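Local coordinates for protein amino Transferase (Eubacterium rectale, PDB 3ELE) that probably transfers amino groups between amino acids and keto acids with bound pyridoxal-5'-phosphate as cofactor, as in class I and II aminotransferases, at residues A[236-241]-A[263-268]; A[196-201]-A[212-217]; A[38-43]-A[380-385]. All coordinates share one frame; numbering follows the deposited sequence.

Interaction 1 (A[236-241]-A[263-268]); sequences YYDNTL and PDEVYD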
loop_
_atom_site.group_PDB
_atom_site.type_symbol
_atom_site.label_atom_id
_atom_site.label_comp_id
_atom_site.label_asym_id
_atom_site.label_seq_id
_atom_site.Cartn_x
_atom_site.Cartn_y
_atom_site.Cartn_z
ATOM N N TYR A 236 -0.404 -29.696 -0.162
ATOM C CA TYR A 236 0.817 -30.509 -0.282
ATOM C C TYR A 236 1.904 -30.184 0.748
ATOM O O TYR A 236 2.733 -31.038 1.070
ATOM C CB TYR A 236 1.377 -30.328 -1.704
ATOM C CG TYR A 236 0.425 -30.817 -2.781
ATOM C CD1 TYR A 236 -0.558 -29.967 -3.319
ATOM C CD2 TYR A 236 0.489 -32.142 -3.253
ATOM C CE1 TYR A 236 -1.453 -30.416 -4.305
ATOM C CE2 TYR A 236 -0.407 -32.606 -4.235
ATOM C CZ TYR A 236 -1.369 -31.736 -4.755
ATOM O OH TYR A 236 -2.249 -32.189 -5.704
ATOM N N TYR A 237 1.921 -28.936 1.223
ATOM C CA TYR A 237 2.906 -28.457 2.152
ATOM C C TYR A 237 2.220 -27.580 3.210
ATOM O O TYR A 237 1.514 -26.621 2.882
ATOM C CB TYR A 237 3.985 -27.689 1.374
ATOM C CG TYR A 237 5.221 -27.394 2.194
ATOM C CD1 TYR A 237 6.061 -28.430 2.606
ATOM C CD2 TYR A 237 5.574 -26.088 2.533
ATOM C CE1 TYR A 237 7.211 -28.185 3.367
ATOM C CE2 TYR A 237 6.734 -25.834 3.309
ATOM C CZ TYR A 237 7.543 -26.885 3.712
ATOM O OH TYR A 237 8.670 -26.654 4.462
ATOM N N ASP A 238 2.429 -27.926 4.474
ATOM C CA ASP A 238 1.774 -27.230 5.585
ATOM C C ASP A 238 2.169 -25.753 5.684
ATOM O O ASP A 238 1.297 -24.883 5.645
ATOM C CB ASP A 238 2.024 -27.973 6.903
ATOM C CG ASP A 238 1.214 -29.256 7.033
ATOM O OD1 ASP A 238 0.267 -29.511 6.250
ATOM O OD2 ASP A 238 1.519 -30.010 7.960
ATOM N N ASN A 239 3.472 -25.493 5.723
ATOM C CA ASN A 239 4.029 -24.121 5.811
ATOM C C ASN A 239 4.075 -23.424 4.448
ATOM O O ASN A 239 5.116 -23.201 3.871
ATOM C CB ASN A 239 5.395 -24.150 6.518
ATOM C CG ASN A 239 5.278 -24.529 7.986
ATOM O OD1 ASN A 239 4.506 -23.930 8.717
ATOM N ND2 ASN A 239 6.053 -25.511 8.418
ATOM N N THR A 240 2.897 -23.064 3.960
ATOM C CA THR A 240 2.732 -22.391 2.682
ATOM C C THR A 240 1.938 -21.127 2.925
ATOM O O THR A 240 0.907 -21.174 3.605
ATOM C CB THR A 240 1.954 -23.276 1.714
ATOM O OG1 THR A 240 2.656 -24.500 1.526
ATOM C CG2 THR A 240 1.683 -22.579 0.316
ATOM N N LEU A 241 2.449 -20.017 2.392
ATOM C CA LEU A 241 1.783 -18.720 2.363
ATOM C C LEU A 241 1.429 -18.504 0.908
ATOM O O LEU A 241 2.289 -18.701 0.052
ATOM C CB LEU A 241 2.714 -17.608 2.851
ATOM C CG LEU A 241 3.025 -17.627 4.349
ATOM C CD1 LEU A 241 4.256 -16.776 4.685
ATOM C CD2 LEU A 241 1.781 -17.173 5.134
ATOM N N PRO A 263 -2.789 -20.580 6.082
ATOM C CA PRO A 263 -3.488 -21.808 6.547
ATOM C C PRO A 263 -3.342 -22.099 8.040
ATOM O O PRO A 263 -2.381 -21.656 8.658
ATOM C CB PRO A 263 -2.813 -22.934 5.731
ATOM C CG PRO A 263 -2.178 -22.248 4.585
ATOM C CD PRO A 263 -1.775 -20.910 5.069
ATOM N N ASP A 264 -4.292 -22.844 8.594
ATOM C CA ASP A 264 -4.224 -23.279 9.985
ATOM C C ASP A 264 -3.074 -24.269 10.210
ATOM O O ASP A 264 -2.518 -24.295 11.301
ATOM C CB ASP A 264 -5.560 -23.899 10.474
ATOM C CG ASP A 264 -6.647 -22.861 10.759
ATOM O OD1 ASP A 264 -6.452 -21.641 10.555
ATOM O OD2 ASP A 264 -7.733 -23.291 11.209
ATOM N N GLU A 265 -2.680 -25.012 9.165
ATOM C CA GLU A 265 -1.642 -26.049 9.262
ATOM C C GLU A 265 -0.212 -25.537 9.273
ATOM O O GLU A 265 0.700 -26.338 9.362
ATOM C CB GLU A 265 -1.816 -27.148 8.190
ATOM C CG GLU A 265 -3.110 -27.976 8.338
ATOM C CD GLU A 265 -4.377 -27.203 8.013
ATOM O OE1 GLU A 265 -4.327 -26.284 7.173
ATOM O OE2 GLU A 265 -5.429 -27.507 8.592
ATOM N N VAL A 266 0.005 -24.224 9.170
ATOM C CA VAL A 266 1.339 -23.648 9.370
ATOM C C VAL A 266 1.726 -23.927 10.831
ATOM O O VAL A 266 0.829 -24.134 11.668
ATOM C CB VAL A 266 1.432 -22.129 9.050
ATOM C CG1 VAL A 266 1.233 -21.890 7.562
ATOM C CG2 VAL A 266 0.442 -21.292 9.877
ATOM N N TYR A 267 3.035 -23.948 11.110
ATOM C CA TYR A 267 3.618 -24.261 12.442
ATOM C C TYR A 267 2.860 -23.615 13.628
ATOM O O TYR A 267 2.661 -24.255 14.657
ATOM C CB TYR A 267 5.141 -23.889 12.484
ATOM C CG TYR A 267 5.366 -22.399 12.644
ATOM C CD1 TYR A 267 5.045 -21.494 11.599
ATOM C CD2 TYR A 267 5.771 -21.865 13.866
ATOM C CE1 TYR A 267 5.176 -20.110 11.773
ATOM C CE2 TYR A 267 5.906 -20.485 14.038
ATOM C CZ TYR A 267 5.609 -19.614 12.977
ATOM O OH TYR A 267 5.747 -18.253 13.130
ATOM N N ASP A 268 2.435 -22.358 13.450
ATOM C CA ASP A 268 1.697 -21.581 14.460
ATOM C C ASP A 268 0.934 -20.459 13.711
ATOM O O ASP A 268 1.477 -19.386 13.478
ATOM C CB ASP A 268 2.682 -21.030 15.526
ATOM C CG ASP A 268 1.986 -20.441 16.758
ATOM O OD1 ASP A 268 0.848 -19.928 16.681
ATOM O OD2 ASP A 268 2.607 -20.496 17.838
#
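Asn239 and Val266 mark the closest backbone approach, 4.5 Å between CA atoms, where an inverse gamma turn centred on Asn239 meets a type I beta turn running from Pro263 to Val266. One hydrogen bond crosses between the segments, just past the beta turn: Tyr267 N donates to Asn239 OD1 over 2.8 Å. Its N-H···O angle is 157°, and the donor lies in the plane of the Asn239 amide, with a C=O···N angle of 147°. Asn239 CG stands beside its own backbone N, anti to the carbonyl carbon (chi1 -68°), and OD1 extends from there to the start of Tyr267. The same oxygen lies 3.2 Å from Val266 CA and, 3.8 Å from Tyr267 CD1, in the plane of the aromatic ring at its edge.

Apolar atoms close the rest of the contact against backbone oxygens. Pro263 CD sits 3.1 Å from Thr240 O, and Val266 CG1 is 3.6 Å from Asp238 O. Asp238 CB approaches Glu265 O at 3.2 Å, while the side chains of Asp238 and Glu265 cross roughly perpendicular to each other. Bending at chi2 carries the Glu265 carboxylate away to bond His96, leaving Asp238 OD1 5.7 Å from Glu265 OE1; that separation probably limits repulsion between the like charges.

In the fold, the contact lies where the loop after strand 258-261 passes the start of strand 240-245. Backbone bonds join Asn239 and Leu241 to Ile214 of strand 213-217. Helix 269-282 follows the loop, and its Leu272 packs against Val266, Tyr267 and Leu241.

Interaction 2 (A[196-201]-A[212-217]); sequences KLSDLL and IFIIAD. With PLP (pyridoxal-5'-phosphate), chain E.
Leu197 and Leu201, one turn apart on helix 191-208, meet Ile214 and Ile212 within a beta-alpha-beta unit formed by strand 173-178, that helix and strand 213-217. The short axes of 196-201 and 213-217 come within 10.1 Å and run at 146°, so helix and strand are roughly antiparallel, as expected where a crossover helix returns the chain to the sheet.

Ile214 shows how the interface is filled. From its CB, CG1 lies anti to the carbonyl carbon (chi1 -77°) and meets Leu201 CD1 at 3.8 Å, the two side chains crossing at about a right angle. Extended further by chi2 near 180°, CD1 reaches Leu197 CD2 at 3.8 Å, tip to tip, with Ser198 OG 4.3 Å from the same methyl; that hydroxyl is hydrogen-bonded to Ile194 O within the helix. The other branch of Leu201 serves Ile212, CD2 lying 4.1 Å from Ile212 CG2. Every touching residue is buried, and no hydrogen bond crosses the interface. Ile178 of strand 173-178 also packs on Leu197 and Ile214.

At its far end the strand delivers Asp217 to the cofactor pocket: OD2, which also bonds Tyr137 OH, lies 2.7 Å from N1 of the pyridoxal-5'-phosphate ring.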
loop_
_atom_site.group_PDB
_atom_site.type_symbol
_atom_site.label_atom_id
_atom_site.label_comp_id
_atom_site.label_asym_id
_atom_site.label_seq_id
_atom_site.Cartn_x
_atom_site.Cartn_y
_atom_site.Cartn_z
ATOM N N LYS A 196 7.551 -33.268 -4.861
ATOM C CA LYS A 196 9.019 -33.384 -4.615
ATOM C C LYS A 196 9.548 -32.184 -3.824
ATOM O O LYS A 196 10.367 -32.356 -2.927
ATOM C CB LYS A 196 9.832 -33.535 -5.911
ATOM C CG LYS A 196 9.643 -34.862 -6.629
ATOM C CD LYS A 196 10.604 -35.045 -7.835
ATOM C CE LYS A 196 12.072 -35.270 -7.361
ATOM N NZ LYS A 196 13.024 -35.782 -8.407
ATOM N N LEU A 197 9.069 -30.984 -4.180
ATOM C CA LEU A 197 9.400 -29.729 -3.486
ATOM C C LEU A 197 8.976 -29.802 -2.040
ATOM O O LEU A 197 9.756 -29.470 -1.148
ATOM C CB LEU A 197 8.683 -28.527 -4.126
ATOM C CG LEU A 197 8.941 -27.138 -3.526
ATOM C CD1 LEU A 197 10.356 -26.741 -3.806
ATOM C CD2 LEU A 197 7.958 -26.120 -4.101
ATOM N N SER A 198 7.731 -30.235 -1.823
ATOM C CA SER A 198 7.178 -30.358 -0.480
ATOM C C SER A 198 7.960 -31.360 0.361
ATOM O O SER A 198 8.293 -31.049 1.490
ATOM C CB SER A 198 5.706 -30.703 -0.540
ATOM O OG SER A 198 5.031 -29.700 -1.288
ATOM N N ASP A 199 8.309 -32.508 -0.214
ATOM C CA ASP A 199 9.126 -33.514 0.501
ATOM C C ASP A 199 10.529 -33.001 0.841
ATOM O O ASP A 199 11.010 -33.231 1.943
ATOM C CB ASP A 199 9.255 -34.821 -0.295
ATOM C CG ASP A 199 7.919 -35.537 -0.503
ATOM O OD1 ASP A 199 6.952 -35.310 0.268
ATOM O OD2 ASP A 199 7.853 -36.347 -1.450
ATOM N N LEU A 200 11.162 -32.310 -0.103
ATOM C CA LEU A 200 12.500 -31.738 0.078
ATOM C C LEU A 200 12.520 -30.707 1.205
ATOM O O LEU A 200 13.361 -30.782 2.100
ATOM C CB LEU A 200 13.006 -31.097 -1.231
ATOM C CG LEU A 200 14.381 -30.397 -1.239
ATOM C CD1 LEU A 200 15.521 -31.345 -0.850
ATOM C CD2 LEU A 200 14.605 -29.755 -2.616
ATOM N N LEU A 201 11.592 -29.756 1.152
ATOM C CA LEU A 201 11.508 -28.683 2.149
ATOM C C LEU A 201 11.113 -29.173 3.531
ATOM O O LEU A 201 11.657 -28.681 4.536
ATOM C CB LEU A 201 10.597 -27.550 1.657
ATOM C CG LEU A 201 11.039 -26.804 0.389
ATOM C CD1 LEU A 201 10.117 -25.589 0.191
ATOM C CD2 LEU A 201 12.481 -26.365 0.449
ATOM N N ILE A 212 10.822 -23.941 6.578
ATOM C CA ILE A 212 11.186 -23.242 5.333
ATOM C C ILE A 212 9.830 -23.082 4.672
ATOM O O ILE A 212 9.195 -24.075 4.302
ATOM C CB ILE A 212 12.129 -24.044 4.421
ATOM C CG1 ILE A 212 13.444 -24.370 5.133
ATOM C CG2 ILE A 212 12.424 -23.261 3.121
ATOM C CD1 ILE A 212 14.302 -25.382 4.404
ATOM N N PHE A 213 9.368 -21.845 4.550
ATOM C CA PHE A 213 8.080 -21.580 3.912
ATOM C C PHE A 213 8.109 -21.682 2.408
ATOM O O PHE A 213 9.151 -21.508 1.800
ATOM C CB PHE A 213 7.539 -20.204 4.316
ATOM C CG PHE A 213 7.013 -20.196 5.688
ATOM C CD1 PHE A 213 7.874 -20.029 6.778
ATOM C CD2 PHE A 213 5.659 -20.457 5.917
ATOM C CE1 PHE A 213 7.379 -20.090 8.072
ATOM C CE2 PHE A 213 5.159 -20.513 7.198
ATOM C CZ PHE A 213 6.012 -20.328 8.271
ATOM N N ILE A 214 6.963 -22.035 1.830
ATOM C CA ILE A 214 6.729 -21.900 0.397
ATOM C C ILE A 214 5.961 -20.575 0.339
ATOM O O ILE A 214 4.995 -20.399 1.069
ATOM C CB ILE A 214 5.848 -23.013 -0.215
ATOM C CG1 ILE A 214 6.638 -24.301 -0.394
ATOM C CG2 ILE A 214 5.302 -22.606 -1.620
ATOM C CD1 ILE A 214 5.806 -25.492 -0.987
ATOM N N ILE A 215 6.444 -19.627 -0.461
ATOM C CA ILE A 215 5.746 -18.366 -0.717
ATOM C C ILE A 215 5.266 -18.551 -2.138
ATOM O O ILE A 215 6.079 -18.514 -3.052
ATOM C CB ILE A 215 6.653 -17.118 -0.540
ATOM C CG1 ILE A 215 7.210 -17.056 0.877
ATOM C CG2 ILE A 215 5.903 -15.831 -0.845
ATOM C CD1 ILE A 215 8.560 -17.732 1.033
ATOM N N ALA A 216 3.957 -18.804 -2.303
ATOM C CA ALA A 216 3.328 -19.075 -3.584
ATOM C C ALA A 216 2.764 -17.802 -4.191
ATOM O O ALA A 216 1.740 -17.297 -3.725
ATOM C CB ALA A 216 2.202 -20.132 -3.422
ATOM N N ASP A 217 3.410 -17.329 -5.261
ATOM C CA ASP A 217 3.036 -16.108 -5.987
ATOM C C ASP A 217 2.096 -16.541 -7.098
ATOM O O ASP A 217 2.546 -16.916 -8.185
ATOM C CB ASP A 217 4.306 -15.436 -6.540
ATOM C CG ASP A 217 4.061 -14.078 -7.114
ATOM O OD1 ASP A 217 3.005 -13.488 -6.841
ATOM O OD2 ASP A 217 4.964 -13.582 -7.810
HETATM N N1 PLP E . 4.064 -11.651 -9.440
HETATM C C2 PLP E . 4.347 -11.862 -10.791
HETATM C C2A PLP E . 5.065 -13.107 -11.201
HETATM C C3 PLP E . 3.932 -10.925 -11.760
HETATM O O3 PLP E . 4.190 -11.134 -13.093
HETATM C C4 PLP E . 3.262 -9.743 -11.367
HETATM C C4A PLP E . 3.258 -8.611 -12.380
HETATM O O4A PLP E . 4.207 -7.829 -12.434
HETATM C C5 PLP E . 2.984 -9.551 -9.979
HETATM C C6 PLP E . 3.394 -10.512 -9.023
HETATM C C5A PLP E . 2.302 -8.310 -9.442
HETATM O O4P PLP E . 0.917 -8.425 -9.354
HETATM P P PLP E . 0.115 -7.211 -8.661
HETATM O O1P PLP E . -1.075 -7.747 -7.919
HETATM O O2P PLP E . -0.424 -6.307 -9.732
HETATM O O3P PLP E . 0.978 -6.425 -7.729
#

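Interaction 3 (A[38-43]-A[380-385]); sequences YDFSIG and EMIKHS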
loop_
_atom_site.group_PDB
_atom_site.type_symbol
_atom_site.label_atom_id
_atom_site.label_comp_id
_atom_site.label_asym_id
_atom_site.label_seq_id
_atom_site.Cartn_x
_atom_site.Cartn_y
_atom_site.Cartn_z
ATOM N N TYR A 38 6.349 -3.969 -33.396
ATOM C CA TYR A 38 5.934 -5.242 -32.799
ATOM C C TYR A 38 6.440 -5.308 -31.371
ATOM O O TYR A 38 7.483 -5.905 -31.054
ATOM C CB TYR A 38 6.385 -6.392 -33.697
ATOM C CG TYR A 38 6.043 -6.076 -35.152
ATOM C CD1 TYR A 38 4.726 -6.083 -35.589
ATOM C CD2 TYR A 38 7.038 -5.715 -36.066
ATOM C CE1 TYR A 38 4.389 -5.756 -36.939
ATOM C CE2 TYR A 38 6.718 -5.399 -37.441
ATOM C CZ TYR A 38 5.394 -5.415 -37.859
ATOM O OH TYR A 38 5.088 -5.106 -39.198
ATOM N N ASP A 39 5.652 -4.670 -30.512
ATOM C CA ASP A 39 5.951 -4.541 -29.100
ATOM C C ASP A 39 5.420 -5.695 -28.264
ATOM O O ASP A 39 4.211 -5.761 -27.971
ATOM C CB ASP A 39 5.393 -3.204 -28.595
ATOM C CG ASP A 39 5.684 -2.942 -27.139
ATOM O OD1 ASP A 39 6.583 -3.592 -26.537
ATOM O OD2 ASP A 39 4.986 -2.043 -26.603
ATOM N N PHE A 40 6.352 -6.576 -27.862
ATOM C CA PHE A 40 6.080 -7.694 -26.971
ATOM C C PHE A 40 6.782 -7.500 -25.619
ATOM O O PHE A 40 7.034 -8.489 -24.932
ATOM C CB PHE A 40 6.578 -9.017 -27.581
ATOM C CG PHE A 40 6.087 -9.290 -28.972
ATOM C CD1 PHE A 40 4.872 -9.943 -29.195
ATOM C CD2 PHE A 40 6.873 -8.956 -30.066
ATOM C CE1 PHE A 40 4.442 -10.220 -30.486
ATOM C CE2 PHE A 40 6.445 -9.218 -31.364
ATOM C CZ PHE A 40 5.233 -9.854 -31.571
ATOM N N SER A 41 7.045 -6.252 -25.204
ATOM C CA SER A 41 7.813 -5.966 -23.974
ATOM C C SER A 41 7.047 -6.020 -22.631
ATOM O O SER A 41 7.131 -7.020 -21.934
ATOM C CB SER A 41 8.571 -4.632 -24.110
ATOM O OG SER A 41 7.676 -3.533 -24.152
ATOM N N ILE A 42 6.316 -4.963 -22.267
ATOM C CA ILE A 42 5.634 -4.895 -20.949
ATOM C C ILE A 42 4.458 -5.886 -20.808
ATOM O O ILE A 42 3.666 -6.048 -21.737
ATOM C CB ILE A 42 5.203 -3.428 -20.537
ATOM C CG1 ILE A 42 4.173 -2.818 -21.498
ATOM C CG2 ILE A 42 6.451 -2.509 -20.426
ATOM C CD1 ILE A 42 3.757 -1.375 -21.115
ATOM N N GLY A 43 4.377 -6.530 -19.639
ATOM C CA GLY A 43 3.368 -7.541 -19.339
ATOM C C GLY A 43 2.076 -7.056 -18.704
ATOM O O GLY A 43 1.700 -7.550 -17.636
ATOM N N GLU A 380 -3.863 -9.245 -34.138
ATOM C CA GLU A 380 -3.458 -8.855 -35.501
ATOM C C GLU A 380 -1.983 -8.418 -35.571
ATOM O O GLU A 380 -1.343 -8.638 -36.602
ATOM C CB GLU A 380 -4.393 -7.786 -36.107
ATOM C CG GLU A 380 -5.910 -8.085 -35.994
ATOM C CD GLU A 380 -6.299 -9.523 -36.354
ATOM O OE1 GLU A 380 -6.169 -9.911 -37.531
ATOM O OE2 GLU A 380 -6.758 -10.253 -35.445
HETATM N N MSE A 381 -1.465 -7.820 -34.487
HETATM C CA MSE A 381 -0.062 -7.415 -34.418
HETATM C C MSE A 381 0.828 -8.672 -34.475
HETATM O O MSE A 381 1.871 -8.651 -35.127
HETATM C CB MSE A 381 0.214 -6.555 -33.164
HETATM C CG MSE A 381 1.644 -6.069 -33.013
HETATM SE SE MSE A 381 2.838 -7.459 -32.302
HETATM C CE MSE A 381 2.661 -7.190 -30.375
ATOM N N ILE A 382 0.417 -9.756 -33.795
ATOM C CA ILE A 382 1.168 -11.034 -33.820
ATOM C C ILE A 382 1.305 -11.552 -35.270
ATOM O O ILE A 382 2.393 -11.938 -35.681
ATOM C CB ILE A 382 0.537 -12.159 -32.934
ATOM C CG1 ILE A 382 0.492 -11.747 -31.467
ATOM C CG2 ILE A 382 1.358 -13.454 -33.048
ATOM C CD1 ILE A 382 -0.086 -12.824 -30.544
ATOM N N LYS A 383 0.213 -11.507 -36.040
ATOM C CA LYS A 383 0.232 -11.933 -37.459
ATOM C C LYS A 383 1.087 -11.011 -38.334
ATOM O O LYS A 383 1.865 -11.496 -39.165
ATOM C CB LYS A 383 -1.178 -11.996 -38.056
ATOM C CG LYS A 383 -2.136 -12.931 -37.342
ATOM C CD LYS A 383 -3.420 -13.030 -38.113
ATOM C CE LYS A 383 -4.416 -13.930 -37.439
ATOM N NZ LYS A 383 -5.612 -14.084 -38.319
ATOM N N HIS A 384 0.963 -9.694 -38.111
ATOM C CA HIS A 384 1.736 -8.701 -38.898
ATOM C C HIS A 384 3.232 -8.731 -38.533
ATOM O O HIS A 384 4.070 -8.310 -39.323
ATOM C CB HIS A 384 1.185 -7.264 -38.773
ATOM C CG HIS A 384 -0.274 -7.140 -39.096
ATOM N ND1 HIS A 384 -1.145 -6.399 -38.327
ATOM C CD2 HIS A 384 -1.027 -7.735 -40.048
ATOM C CE1 HIS A 384 -2.363 -6.502 -38.823
ATOM N NE2 HIS A 384 -2.320 -7.307 -39.869
ATOM N N SER A 385 3.573 -9.254 -37.354
ATOM C CA SER A 385 4.975 -9.368 -36.922
ATOM C C SER A 385 5.784 -10.481 -37.600
ATOM O O SER A 385 7.020 -10.418 -37.579
ATOM C CB SER A 385 5.056 -9.603 -35.418
ATOM O OG SER A 385 4.665 -10.921 -35.062
#
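Tyr38 and Phe40 receive helix 379-396 in two different ways. Over one face of the Tyr38 ring stands Ser385 CA, 3.7 Å from the centroid and 19° off the ring normal, a CH-pi contact displaced toward the rim. Ser385 CB follows it, 3.5 Å from Tyr38 CD1. Phe40 instead takes the end of Met381, a selenomethionine, with CE over one face at 3.8 Å from the centroid and SE set obliquely, 3.5 Å from Phe40 CZ. The same selenium lies at the edge of the Tyr38 ring, so a single side chain makes Met-aromatic contacts with both rings. The bend at chi2 (-79°) puts SE where it reaches both rings, and that at chi3 (-89°) lays CE over Phe40; two conformers are deposited, and this geometry belongs to one.

The contact joins strand 38-39, parallel to 357-358 in a two-stranded sheet, to the C-terminal helix, bringing together chain regions more than 330 residues apart. An alanine in place of Tyr38 would probably leave Ser385 CA and CB without the ring they pack on and the Met381 selenium without one of its two aromatic neighbours.

Local hydrogen bonds lie within each segment. Ser385 OG donates to Ile382 O over 2.6 Å, from a donor tilted out of the carbonyl plane, while the hydroxyl oxygen also lies at the edge of Phe40. Beyond the ring, Asp39 OD1 accepts from both Ser41 N and Ser41 OG, the backbone bond forming an Asx turn and the hydroxyl using the syn lone pair.

Interactions 1 and 2 are neighbours, their centres 10 Å apart, because strands 213-217 and 240-245 lie side by side in the seven-stranded mixed sheet and follow each other in the chain. They touch directly, through Tyr237 OH to Ile212 O and Leu241 O to Ala216 N. Interaction 2 closes before interaction 1 opens, and interaction 3, pairing 38-43 with 380-385, brackets both in sequence. In space it is remote, across the centre of the chain. The centres of interactions 1 and 3 are about 41 Å apart. Those of interactions 2 and 3 are about 36 Å apart. Each of the first two contacts has one segment on a strand of the sheet that carries cofactor-contacting Asp217, whereas the third joins the chain's early and late parts.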